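BauA (Acinetobacter baumannii, PDB 6HCP) probably takes up iron across the bacterial outer membrane as a TonB-dependent receptor for ferric preacinetobactin. Local coordinates at residues A463-L471 against Y481-T489; P144-P152 against L440-K448. All coordinates share one frame; numbering follows the deposited sequence.

Contact 1 of 2, residues A463-L471 against Y481-T489. With C8E ((hydroxyethyloxy)tri(ethyloxy)octane), chain B; C8E ((hydroxyethyloxy)tri(ethyloxy)octane), chain C.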
loop_
_atom_site.group_PDB
_atom_site.type_symbol
_atom_site.label_atom_id
_atom_site.label_comp_id
_atom_site.label_asym_id
_atom_site.label_seq_id
_atom_site.Cartn_x
_atom_site.Cartn_y
_atom_site.Cartn_z
ATOM N N ALA A 463 13.263 -33.287 -42.776
ATOM C CA ALA A 463 12.994 -34.352 -41.858
ATOM C C ALA A 463 11.533 -34.781 -41.993
ATOM O O ALA A 463 10.681 -33.992 -42.405
ATOM C CB ALA A 463 13.296 -33.913 -40.451
ATOM N N THR A 464 11.257 -35.987 -41.502
ATOM C CA THR A 464 9.911 -36.544 -41.486
ATOM C C THR A 464 9.534 -36.852 -40.041
ATOM O O THR A 464 10.318 -37.474 -39.329
ATOM C CB THR A 464 9.817 -37.822 -42.337
ATOM O OG1 THR A 464 10.320 -37.526 -43.637
ATOM C CG2 THR A 464 8.400 -38.325 -42.458
ATOM N N THR A 465 8.365 -36.328 -39.620
ATOM C CA THR A 465 7.940 -36.358 -38.251
ATOM C C THR A 465 6.590 -37.067 -38.152
ATOM O O THR A 465 5.607 -36.637 -38.737
ATOM C CB THR A 465 7.927 -34.940 -37.656
ATOM O OG1 THR A 465 7.680 -35.084 -36.264
ATOM C CG2 THR A 465 6.924 -34.002 -38.289
ATOM N N PRO A 466 6.473 -38.104 -37.314
ATOM C CA PRO A 466 5.183 -38.754 -37.089
ATOM C C PRO A 466 4.482 -38.197 -35.842
ATOM O O PRO A 466 5.127 -37.579 -34.996
ATOM C CB PRO A 466 5.594 -40.209 -36.860
ATOM C CG PRO A 466 6.920 -40.084 -36.124
ATOM C CD PRO A 466 7.577 -38.831 -36.678
ATOM N N GLY A 467 3.196 -38.524 -35.703
ATOM C CA GLY A 467 2.471 -38.308 -34.465
ATOM C C GLY A 467 1.376 -39.348 -34.317
ATOM O O GLY A 467 0.848 -39.854 -35.334
ATOM N N VAL A 468 1.114 -39.742 -33.072
ATOM C CA VAL A 468 0.015 -40.636 -32.783
ATOM C C VAL A 468 -0.617 -40.213 -31.456
ATOM O O VAL A 468 0.066 -39.783 -30.531
ATOM C CB VAL A 468 0.479 -42.099 -32.753
ATOM C CG1 VAL A 468 1.617 -42.312 -31.778
ATOM C CG2 VAL A 468 -0.664 -43.051 -32.428
ATOM N N ALA A 469 -1.942 -40.247 -31.405
ATOM C CA ALA A 469 -2.653 -39.902 -30.196
ATOM C C ALA A 469 -3.874 -40.821 -30.054
ATOM O O ALA A 469 -4.509 -41.187 -31.040
ATOM C CB ALA A 469 -3.072 -38.459 -30.251
ATOM N N LEU A 470 -4.184 -41.175 -28.812
ATOM C CA LEU A 470 -5.313 -42.036 -28.508
ATOM C C LEU A 470 -6.142 -41.366 -27.420
ATOM O O LEU A 470 -5.599 -40.947 -26.387
ATOM C CB LEU A 470 -4.783 -43.395 -28.042
ATOM C CG LEU A 470 -5.839 -44.405 -27.610
ATOM C CD1 LEU A 470 -6.790 -44.696 -28.764
ATOM C CD2 LEU A 470 -5.171 -45.674 -27.105
ATOM N N LEU A 471 -7.450 -41.278 -27.664
ATOM C CA LEU A 471 -8.367 -40.761 -26.683
ATOM C C LEU A 471 -9.511 -41.762 -26.446
ATOM O O LEU A 471 -10.089 -42.263 -27.396
ATOM C CB LEU A 471 -8.914 -39.427 -27.172
ATOM C CG LEU A 471 -9.810 -38.750 -26.140
ATOM C CD1 LEU A 471 -9.459 -37.295 -25.971
ATOM C CD2 LEU A 471 -11.277 -38.946 -26.492
ATOM N N TYR A 481 -6.268 -40.017 -22.239
ATOM C CA TYR A 481 -5.572 -39.825 -23.513
ATOM C C TYR A 481 -4.074 -40.065 -23.366
ATOM O O TYR A 481 -3.497 -39.965 -22.298
ATOM C CB TYR A 481 -5.889 -38.447 -24.108
ATOM C CG TYR A 481 -5.224 -37.277 -23.428
ATOM C CD1 TYR A 481 -3.974 -36.840 -23.833
ATOM C CD2 TYR A 481 -5.827 -36.621 -22.371
ATOM C CE1 TYR A 481 -3.340 -35.791 -23.189
ATOM C CE2 TYR A 481 -5.202 -35.568 -21.717
ATOM C CZ TYR A 481 -3.969 -35.122 -22.160
ATOM O OH TYR A 481 -3.302 -34.129 -21.500
ATOM N N ALA A 482 -3.451 -40.302 -24.519
ATOM C CA ALA A 482 -2.003 -40.415 -24.617
ATOM C C ALA A 482 -1.570 -39.897 -25.985
ATOM O O ALA A 482 -2.355 -39.921 -26.953
ATOM C CB ALA A 482 -1.590 -41.843 -24.415
ATOM N N ASN A 483 -0.334 -39.391 -26.063
ATOM C CA ASN A 483 0.175 -38.997 -27.361
ATOM C C ASN A 483 1.690 -39.219 -27.414
ATOM O O ASN A 483 2.379 -39.302 -26.406
ATOM C CB ASN A 483 -0.240 -37.572 -27.746
ATOM C CG ASN A 483 0.426 -36.490 -26.919
ATOM O OD1 ASN A 483 1.658 -36.435 -26.855
ATOM N ND2 ASN A 483 -0.377 -35.661 -26.262
ATOM N N TYR A 484 2.163 -39.359 -28.644
ATOM C CA TYR A 484 3.559 -39.185 -28.992
ATOM C C TYR A 484 3.588 -38.205 -30.147
ATOM O O TYR A 484 2.862 -38.383 -31.131
ATOM C CB TYR A 484 4.219 -40.496 -29.429
ATOM C CG TYR A 484 5.611 -40.308 -29.991
ATOM C CD1 TYR A 484 6.715 -40.325 -29.156
ATOM C CD2 TYR A 484 5.807 -39.951 -31.315
ATOM C CE1 TYR A 484 7.989 -40.090 -29.641
ATOM C CE2 TYR A 484 7.070 -39.637 -31.801
ATOM C CZ TYR A 484 8.170 -39.740 -30.969
ATOM O OH TYR A 484 9.423 -39.442 -31.437
ATOM N N ILE A 485 4.379 -37.140 -29.996
ATOM C CA ILE A 485 4.482 -36.132 -31.034
ATOM C C ILE A 485 5.839 -35.429 -30.892
ATOM O O ILE A 485 6.480 -35.475 -29.845
ATOM C CB ILE A 485 3.277 -35.177 -30.952
ATOM C CG1 ILE A 485 3.143 -34.279 -32.177
ATOM C CG2 ILE A 485 3.305 -34.373 -29.661
ATOM C CD1 ILE A 485 1.780 -33.617 -32.307
ATOM N N GLU A 486 6.286 -34.813 -31.973
ATOM C CA GLU A 486 7.605 -34.219 -32.023
ATOM C C GLU A 486 7.478 -32.715 -32.252
ATOM O O GLU A 486 6.449 -32.227 -32.657
ATOM C CB GLU A 486 8.434 -34.886 -33.125
ATOM C CG GLU A 486 8.550 -36.390 -32.943
ATOM C CD GLU A 486 9.387 -37.114 -33.996
ATOM O OE1 GLU A 486 9.618 -36.538 -35.077
ATOM O OE2 GLU A 486 9.842 -38.251 -33.692
ATOM N N GLY A 487 8.581 -32.014 -31.988
ATOM C CA GLY A 487 8.797 -30.665 -32.435
ATOM C C GLY A 487 10.091 -30.569 -33.216
ATOM O O GLY A 487 11.018 -31.381 -33.015
ATOM N N LEU A 488 10.127 -29.632 -34.164
ATOM C CA LEU A 488 11.284 -29.501 -35.037
ATOM C C LEU A 488 11.943 -28.138 -34.825
ATOM O O LEU A 488 11.280 -27.114 -34.669
ATOM C CB LEU A 488 10.851 -29.683 -36.492
ATOM C CG LEU A 488 10.358 -31.084 -36.876
ATOM C CD1 LEU A 488 9.959 -31.115 -38.349
ATOM C CD2 LEU A 488 11.401 -32.134 -36.583
ATOM N N THR A 489 13.272 -28.142 -34.934
ATOM C CA THR A 489 14.080 -26.942 -34.884
ATOM C C THR A 489 15.137 -27.064 -35.983
ATOM O O THR A 489 15.776 -28.115 -36.105
ATOM C CB THR A 489 14.749 -26.779 -33.510
ATOM O OG1 THR A 489 13.791 -26.924 -32.449
ATOM C CG2 THR A 489 15.481 -25.457 -33.400
HETATM C C1 C8E B . 7.870 -36.174 -12.216
HETATM C C2 C8E B . 7.361 -36.307 -13.637
HETATM C C3 C8E B . 6.763 -37.680 -13.939
HETATM C C4 C8E B . 6.704 -37.980 -15.434
HETATM C C5 C8E B . 7.388 -39.307 -15.737
HETATM C C6 C8E B . 7.305 -39.643 -17.218
HETATM C C7 C8E B . 5.907 -39.392 -17.785
HETATM C C8 C8E B . 5.742 -40.062 -19.145
HETATM O O9 C8E B . 4.362 -40.076 -19.491
HETATM C C10 C8E B . 4.146 -40.573 -20.818
HETATM C C11 C8E B . 3.671 -42.034 -20.807
HETATM O O12 C8E B . 3.344 -42.486 -22.135
HETATM C C13 C8E B . 2.444 -43.599 -22.178
HETATM C C14 C8E B . 1.788 -43.662 -23.551
HETATM O O15 C8E B . 2.446 -42.792 -24.484
HETATM C C16 C8E B . 3.046 -43.504 -25.576
HETATM C C17 C8E B . 2.564 -42.984 -26.927
HETATM O O18 C8E B . 1.167 -43.248 -27.130
HETATM C C19 C8E B . 0.930 -44.440 -27.884
HETATM C C20 C8E B . -0.518 -44.472 -28.339
HETATM O O21 C8E B . -0.969 -43.118 -28.284
HETATM C C1 C8E C . 9.084 -43.760 -32.433
HETATM C C2 C8E C . 7.597 -43.505 -32.314
HETATM C C3 C8E C . 6.993 -43.366 -33.702
HETATM C C4 C8E C . 5.488 -43.108 -33.663
HETATM C C5 C8E C . 4.801 -43.881 -34.779
HETATM C C6 C8E C . 3.663 -43.138 -35.435
HETATM C C7 C8E C . 3.735 -43.330 -36.926
HETATM C C8 C8E C . 2.417 -42.966 -37.531
HETATM O O9 C8E C . 2.610 -42.858 -38.927
HETATM C C10 C8E C . 1.596 -43.461 -39.706
HETATM C C11 C8E C . 1.500 -42.796 -41.068
HETATM O O12 C8E C . 0.130 -42.447 -41.326
HETATM C C13 C8E C . -0.422 -42.945 -42.540
HETATM C C14 C8E C . -1.417 -41.921 -43.077
HETATM O O15 C8E C . -2.346 -41.532 -42.063
HETATM O O HOH W 1 5.284 -34.834 -34.835
#

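Contact 2 of 2, residues P144-P152 against L440-K448. With C8E ((hydroxyethyloxy)tri(ethyloxy)octane), chain C.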
loop_
_atom_site.group_PDB
_atom_site.type_symbol
_atom_site.label_atom_id
_atom_site.label_comp_id
_atom_site.label_asym_id
_atom_site.label_seq_id
_atom_site.Cartn_x
_atom_site.Cartn_y
_atom_site.Cartn_z
ATOM N N PRO A 144 5.162 -29.837 -27.897
ATOM C CA PRO A 144 5.443 -29.677 -29.320
ATOM C C PRO A 144 4.299 -30.245 -30.163
ATOM O O PRO A 144 3.492 -31.056 -29.654
ATOM C CB PRO A 144 6.721 -30.495 -29.524
ATOM C CG PRO A 144 6.697 -31.508 -28.399
ATOM C CD PRO A 144 6.089 -30.766 -27.232
ATOM N N SER A 145 4.256 -29.842 -31.435
ATOM C CA SER A 145 3.132 -30.175 -32.267
ATOM C C SER A 145 3.491 -30.192 -33.760
ATOM O O SER A 145 2.683 -29.728 -34.580
ATOM C CB SER A 145 2.018 -29.181 -31.992
ATOM O OG SER A 145 2.418 -27.878 -32.387
ATOM N N ALA A 146 4.685 -30.686 -34.132
ATOM C CA ALA A 146 5.136 -30.559 -35.559
ATOM C C ALA A 146 4.158 -31.263 -36.522
ATOM O O ALA A 146 3.856 -30.752 -37.601
ATOM C CB ALA A 146 6.547 -31.080 -35.740
ATOM N N LEU A 147 3.608 -32.407 -36.127
ATOM C CA LEU A 147 2.642 -33.082 -37.028
ATOM C C LEU A 147 1.494 -32.122 -37.353
ATOM O O LEU A 147 1.059 -31.998 -38.503
ATOM C CB LEU A 147 2.101 -34.379 -36.406
ATOM C CG LEU A 147 0.893 -34.954 -37.150
ATOM C CD1 LEU A 147 1.263 -35.312 -38.591
ATOM C CD2 LEU A 147 0.285 -36.142 -36.426
ATOM N N LEU A 148 0.991 -31.449 -36.317
ATOM C CA LEU A 148 -0.217 -30.602 -36.436
ATOM C C LEU A 148 0.098 -29.280 -37.129
ATOM O O LEU A 148 -0.742 -28.744 -37.839
ATOM C CB LEU A 148 -0.771 -30.330 -35.037
ATOM C CG LEU A 148 -0.982 -31.548 -34.149
ATOM C CD1 LEU A 148 -1.537 -31.139 -32.795
ATOM C CD2 LEU A 148 -1.881 -32.559 -34.839
ATOM N N ASN A 149 1.287 -28.715 -36.844
ATOM C CA ASN A 149 1.543 -27.303 -37.088
ATOM C C ASN A 149 2.774 -27.061 -37.970
ATOM O O ASN A 149 3.012 -25.930 -38.368
ATOM C CB ASN A 149 1.726 -26.544 -35.768
ATOM C CG ASN A 149 0.403 -26.184 -35.131
ATOM O OD1 ASN A 149 -0.482 -25.693 -35.817
ATOM N ND2 ASN A 149 0.237 -26.509 -33.860
ATOM N N GLY A 150 3.587 -28.093 -38.207
ATOM C CA GLY A 150 4.859 -27.884 -38.872
ATOM C C GLY A 150 5.846 -27.159 -37.963
ATOM O O GLY A 150 5.845 -27.340 -36.750
ATOM N N MET A 151 6.881 -26.595 -38.571
ATOM C CA MET A 151 7.921 -25.965 -37.822
ATOM C C MET A 151 7.721 -24.459 -37.926
ATOM O O MET A 151 7.931 -23.863 -38.975
ATOM C CB MET A 151 9.304 -26.344 -38.371
ATOM C CG MET A 151 10.474 -25.754 -37.589
ATOM S SD MET A 151 12.049 -26.454 -38.162
ATOM C CE MET A 151 12.190 -25.640 -39.748
ATOM N N PRO A 152 7.379 -23.763 -36.825
ATOM C CA PRO A 152 7.250 -22.305 -36.893
ATOM C C PRO A 152 8.601 -21.616 -37.013
ATOM O O PRO A 152 9.658 -22.231 -36.810
ATOM C CB PRO A 152 6.544 -21.983 -35.567
ATOM C CG PRO A 152 7.053 -23.060 -34.635
ATOM C CD PRO A 152 7.120 -24.319 -35.490
ATOM N N LEU A 440 -3.444 -40.660 -36.239
ATOM C CA LEU A 440 -2.141 -41.048 -36.792
ATOM C C LEU A 440 -1.821 -40.046 -37.893
ATOM O O LEU A 440 -2.684 -39.749 -38.731
ATOM C CB LEU A 440 -2.215 -42.428 -37.460
ATOM C CG LEU A 440 -2.567 -43.623 -36.598
ATOM C CD1 LEU A 440 -2.691 -44.856 -37.482
ATOM C CD2 LEU A 440 -1.517 -43.842 -35.521
ATOM N N GLY A 441 -0.539 -39.690 -38.029
ATOM C CA GLY A 441 -0.163 -38.867 -39.140
ATOM C C GLY A 441 1.341 -38.742 -39.304
ATOM O O GLY A 441 2.122 -39.164 -38.448
ATOM N N LEU A 442 1.730 -38.131 -40.423
ATOM C CA LEU A 442 3.101 -37.724 -40.570
ATOM C C LEU A 442 3.174 -36.415 -41.342
ATOM O O LEU A 442 2.231 -36.030 -42.024
ATOM C CB LEU A 442 3.886 -38.854 -41.241
ATOM C CG LEU A 442 3.672 -39.045 -42.730
ATOM C CD1 LEU A 442 4.415 -37.991 -43.532
ATOM C CD2 LEU A 442 4.148 -40.439 -43.131
ATOM N N ARG A 443 4.317 -35.725 -41.177
ATOM C CA ARG A 443 4.606 -34.517 -41.891
ATOM C C ARG A 443 6.073 -34.535 -42.343
ATOM O O ARG A 443 6.953 -34.936 -41.613
ATOM C CB ARG A 443 4.304 -33.292 -41.025
ATOM C CG ARG A 443 4.646 -31.966 -41.678
ATOM C CD ARG A 443 4.211 -30.742 -40.862
ATOM N NE ARG A 443 2.792 -30.729 -40.552
ATOM C CZ ARG A 443 1.817 -30.531 -41.430
ATOM N NH1 ARG A 443 2.095 -30.003 -42.619
ATOM N NH2 ARG A 443 0.569 -30.857 -41.096
ATOM N N HIS A 444 6.290 -34.081 -43.572
ATOM C CA HIS A 444 7.615 -33.959 -44.125
ATOM C C HIS A 444 7.916 -32.468 -44.221
ATOM O O HIS A 444 7.156 -31.713 -44.807
ATOM C CB HIS A 444 7.723 -34.646 -45.506
ATOM C CG HIS A 444 9.113 -34.637 -46.060
ATOM N ND1 HIS A 444 10.092 -35.480 -45.575
ATOM C CD2 HIS A 444 9.683 -33.910 -47.051
ATOM C CE1 HIS A 444 11.232 -35.208 -46.183
ATOM N NE2 HIS A 444 11.002 -34.294 -47.122
ATOM N N GLN A 445 9.018 -32.069 -43.588
ATOM C CA GLN A 445 9.355 -30.664 -43.354
ATOM C C GLN A 445 10.705 -30.359 -44.019
ATOM O O GLN A 445 11.660 -31.097 -43.813
ATOM C CB GLN A 445 9.458 -30.413 -41.849
ATOM C CG GLN A 445 9.857 -28.984 -41.488
ATOM C CD GLN A 445 8.678 -28.051 -41.581
ATOM O OE1 GLN A 445 7.616 -28.289 -40.998
ATOM N NE2 GLN A 445 8.856 -26.977 -42.320
ATOM N N THR A 446 10.776 -29.232 -44.724
ATOM C CA THR A 446 12.015 -28.743 -45.280
ATOM C C THR A 446 12.319 -27.341 -44.739
ATOM O O THR A 446 11.420 -26.556 -44.539
ATOM C CB THR A 446 11.979 -28.766 -46.818
ATOM O OG1 THR A 446 11.679 -30.107 -47.215
ATOM C CG2 THR A 446 13.304 -28.384 -47.441
ATOM N N VAL A 447 13.608 -26.988 -44.685
ATOM C CA VAL A 447 14.042 -25.659 -44.250
ATOM C C VAL A 447 15.362 -25.304 -44.939
ATOM O O VAL A 447 16.251 -26.154 -45.102
ATOM C CB VAL A 447 14.192 -25.602 -42.723
ATOM C CG1 VAL A 447 15.186 -26.614 -42.219
ATOM C CG2 VAL A 447 14.561 -24.213 -42.241
ATOM N N LYS A 448 15.497 -24.019 -45.274
ATOM C CA LYS A 448 16.747 -23.471 -45.748
ATOM C C LYS A 448 16.905 -22.044 -45.215
ATOM O O LYS A 448 16.016 -21.232 -45.404
ATOM C CB LYS A 448 16.780 -23.433 -47.279
ATOM C CG LYS A 448 18.114 -22.988 -47.858
ATOM C CD LYS A 448 18.190 -23.073 -49.365
ATOM C CE LYS A 448 19.551 -22.625 -49.853
ATOM N NZ LYS A 448 19.619 -22.580 -51.327
HETATM C C1 C8E C . 9.084 -43.760 -32.433
HETATM C C2 C8E C . 7.597 -43.505 -32.314
HETATM C C3 C8E C . 6.993 -43.366 -33.702
HETATM C C4 C8E C . 5.488 -43.108 -33.663
HETATM C C5 C8E C . 4.801 -43.881 -34.779
HETATM C C6 C8E C . 3.663 -43.138 -35.435
HETATM C C7 C8E C . 3.735 -43.330 -36.926
HETATM C C8 C8E C . 2.417 -42.966 -37.531
HETATM O O9 C8E C . 2.610 -42.858 -38.927
HETATM C C10 C8E C . 1.596 -43.461 -39.706
HETATM C C11 C8E C . 1.500 -42.796 -41.068
HETATM O O12 C8E C . 0.130 -42.447 -41.326
HETATM C C13 C8E C . -0.422 -42.945 -42.540
HETATM C C14 C8E C . -1.417 -41.921 -43.077
HETATM O O15 C8E C . -2.346 -41.532 -42.063
HETATM O O HOH W 2 6.467 -25.036 -41.254
#

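Contact 1 of 2, residues A463-L471 against Y481-T489
T465 and E486 meet where the regular pairing of this beta hairpin stops and a side chain and a water take over. T465 OG1 donates to E486 OE1 at 2.7 Å, reaching it on the anti side and 32° out of the carboxylate plane. T465 OG1 can do this because it stands anti to the backbone N (chi1 -172°). The other carboxylate oxygen, E486 OE2, takes a 2.6 Å bond from Y484 OH on its anti lone pair, at the edge of the ring. E486 is thus held at both oxygens. A water joins the two strands here: it donates to T465 OG1 and P466 O and accepts from E486 N. P466 has no N-H to give. V468 and Y484 form a hydrogen-bonded pair, as do L470 and A482. V468 CG1 packs on Y484 CB at 3.9 Å. Detergent lies on the membrane face, that of V468 and Y484: C2 of the chain C molecule sits over one face of the Y484 ring, toward its rim. On the other face, N483 bonds to Q512, P61 and E514. Strand 436-451 flanks 463-471, strand 508-520 flanks 481-489, and helix 146-149 packs inside against T465, I485 and L488.

Contact 2 of 2, residues P144-P152 against L440-K448
R443 reaches from the barrel wall to the carbonyl end of the short plug helix 146-149. Its NE and NH2 both donate to L147 O, at 3.0 and 2.9 Å, so the guanidinium grips one oxygen side-on with two nitrogens. L147 O lies in the guanidinium plane. NH2 approaches at a C=O...N angle of 160°, whereas NE sits well above the carbonyl plane. NE also has a weak bond to A146 O, which already accepts from G150 N within the helix turn. The bend at chi3 (-56°) turns the guanidinium to this helix end. R443 NH1 bonds to S422 and N368, and F51 adds a cation-pi contact. Q445 serves the residues after the helix. Its OE1 accepts a weak bond from M151 N at 3.0 Å, and a water accepts from Q445 NE2 and donates to M151 O. L147 CD1 lies on the G441-L442 peptide, 3.4 Å from L442 N. The apolar pair is M151 CE on V447 CB, 3.6 Å. The contact joins the plug to the barrel of a TonB-dependent receptor. Strands 412-431 and 461-473 border 440-448 in the wall, and strand 478-489 also meets the plug segment through L488 and I485.

Both contacts are largely buried and share one patch of barrel wall, their centres about 9 Å apart. Contact 1 pairs two strands within that wall. Contact 2 crosses from the wall to the plug inside it. Strands 436-451 and 461-473 are neighbours, joined here by a backbone bond between A463 O and Q445 N (2.8 Å). The plug helix also reaches contact 1, through A146 N to E486 O. Their chemistry differs accordingly. Contact 1 rests mostly on main-chain bonds, with one buried side-chain network at T465 and E486 and with detergent on its outer face. Contact 2 relies on long polar side chains that satisfy main-chain atoms of the plug. The chain C detergent touches both.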